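Local atomic coordinates of xylose isomerase domain protein (Alicyclobacillus acidocaldarius subsp. acidocaldarius, PDB entry 3U0H), a protein that probably has isomerase activity and folds as a xylose isomerase-like TIM barrel. Residues S17-L22 against Q57-V62. Numbering follows the deposited sequence.
Sequences SLVLYL and QRRGLV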
# COMPACT_ATOMS: atom_id res chain seq x y z
N SER A 17 -23.42 -26.40 25.28
CA SER A 17 -22.09 -27.01 25.63
C SER A 17 -21.20 -27.19 24.44
O SER A 17 -21.57 -27.83 23.46
CB SER A 17 -22.22 -28.40 26.30
OG SER A 17 -20.95 -29.05 26.43
N LEU A 18 -19.99 -26.69 24.53
CA LEU A 18 -19.06 -26.88 23.44
C LEU A 18 -18.81 -28.35 23.18
O LEU A 18 -18.87 -28.81 22.06
CB LEU A 18 -17.75 -26.19 23.76
CG LEU A 18 -16.73 -26.29 22.63
CD1 LEU A 18 -17.24 -25.73 21.29
CD2 LEU A 18 -15.48 -25.56 23.08
N VAL A 19 -18.48 -29.09 24.23
CA VAL A 19 -18.17 -30.52 24.07
C VAL A 19 -19.30 -31.27 23.36
O VAL A 19 -19.10 -32.03 22.43
CB VAL A 19 -17.95 -31.13 25.46
CG1 VAL A 19 -17.93 -32.67 25.43
CG2 VAL A 19 -16.66 -30.53 26.06
N LEU A 20 -20.52 -31.01 23.80
CA LEU A 20 -21.66 -31.77 23.30
C LEU A 20 -22.02 -31.30 21.89
O LEU A 20 -22.55 -32.08 21.10
CB LEU A 20 -22.86 -31.65 24.25
CG LEU A 20 -22.81 -32.35 25.64
CD1 LEU A 20 -24.11 -32.10 26.50
CD2 LEU A 20 -22.51 -33.85 25.49
N TYR A 21 -21.75 -30.02 21.59
CA TYR A 21 -22.10 -29.49 20.29
C TYR A 21 -21.17 -30.21 19.32
O TYR A 21 -21.61 -30.77 18.31
CB TYR A 21 -22.01 -27.96 20.24
CG TYR A 21 -22.15 -27.32 18.85
CD1 TYR A 21 -23.30 -27.50 18.09
CD2 TYR A 21 -21.13 -26.56 18.29
CE1 TYR A 21 -23.43 -26.94 16.82
CE2 TYR A 21 -21.24 -25.99 17.04
CZ TYR A 21 -22.38 -26.19 16.31
OH TYR A 21 -22.49 -25.63 15.07
N LEU A 22 -19.89 -30.27 19.66
CA LEU A 22 -18.94 -30.93 18.76
C LEU A 22 -19.29 -32.42 18.60
O LEU A 22 -19.11 -32.97 17.52
CB LEU A 22 -17.51 -30.75 19.23
CG LEU A 22 -17.03 -29.28 19.29
CD1 LEU A 22 -15.66 -29.13 19.95
CD2 LEU A 22 -17.04 -28.66 17.92
N GLN A 57 -9.71 -32.39 16.25
CA GLN A 57 -8.95 -33.49 15.60
C GLN A 57 -9.38 -34.88 16.12
O GLN A 57 -9.44 -35.80 15.34
CB GLN A 57 -7.43 -33.28 15.69
CG GLN A 57 -6.58 -34.12 14.69
CD GLN A 57 -6.79 -33.82 13.17
OE1 GLN A 57 -6.72 -34.73 12.33
NE2 GLN A 57 -7.03 -32.54 12.83
N ARG A 58 -9.73 -35.02 17.39
CA ARG A 58 -10.29 -36.31 17.88
C ARG A 58 -11.65 -36.66 17.26
O ARG A 58 -12.05 -37.82 17.31
CB ARG A 58 -10.45 -36.31 19.41
CG ARG A 58 -9.14 -36.59 20.14
CD ARG A 58 -9.29 -36.75 21.67
NE ARG A 58 -10.27 -37.78 22.09
CZ ARG A 58 -10.13 -39.11 21.97
NH1 ARG A 58 -9.06 -39.66 21.40
NH2 ARG A 58 -11.09 -39.91 22.41
N ARG A 59 -12.36 -35.67 16.72
CA ARG A 59 -13.68 -35.89 16.14
C ARG A 59 -13.75 -35.81 14.59
O ARG A 59 -14.81 -35.91 14.00
CB ARG A 59 -14.67 -34.91 16.77
CG ARG A 59 -15.00 -35.24 18.23
CD ARG A 59 -15.79 -34.15 18.93
NE ARG A 59 -16.02 -34.54 20.32
CZ ARG A 59 -15.31 -34.12 21.37
NH1 ARG A 59 -14.29 -33.28 21.22
NH2 ARG A 59 -15.62 -34.56 22.59
N GLY A 60 -12.61 -35.63 13.91
CA GLY A 60 -12.65 -35.40 12.47
C GLY A 60 -13.33 -34.09 12.06
O GLY A 60 -13.91 -34.02 10.98
N LEU A 61 -13.25 -33.03 12.88
CA LEU A 61 -13.96 -31.79 12.53
C LEU A 61 -13.05 -30.64 12.03
O LEU A 61 -11.94 -30.52 12.45
CB LEU A 61 -14.85 -31.29 13.70
CG LEU A 61 -15.92 -32.32 14.16
CD1 LEU A 61 -16.52 -31.92 15.49
CD2 LEU A 61 -17.02 -32.56 13.12
N VAL A 62 -13.59 -29.80 11.14
CA VAL A 62 -12.93 -28.62 10.65
C VAL A 62 -13.72 -27.33 10.95
O VAL A 62 -14.91 -27.21 10.59
CB VAL A 62 -12.73 -28.68 9.13
CG1 VAL A 62 -12.21 -27.33 8.62
CG2 VAL A 62 -11.76 -29.81 8.72
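The guanidinium of R59 is gripped by two groups as it reaches helix 18-27: NE forms a salt bridge with D23, and NH1 donates to the carbonyl O of M55. V19 O lies over one face of the group, 4.1 Å above the guanidinium plane of R59 and offset toward its rim. This contact illustrates how a TIM barrel ties an outer helix to the loop that leads into the third barrel strand, 62-67, here the turn that follows helix 49-57. The R59 chain runs extended from CG to NE (chi2 170°, chi3 -178°), which carries the guanidinium to the helix and lays CD against L22, 3.8 Å from L22 CB. Beyond it, V19 CG1 lies 4.1 Å from R59 NH2. R26 brings a like charge close to NE, which the carboxylate of D23 probably offsets. The loop itself leaves helix 49-57 through a Schellman motif, with G60 at positive phi (66°), and the side chain of L61, just after it, points toward helix 18-27. The M55 side chain also touches V19 and L22. The L22 and L61 side chains meet at an angle to each other, with L61 CD1 4.0 Å from L22 CB and 3.5 Å from L22 O.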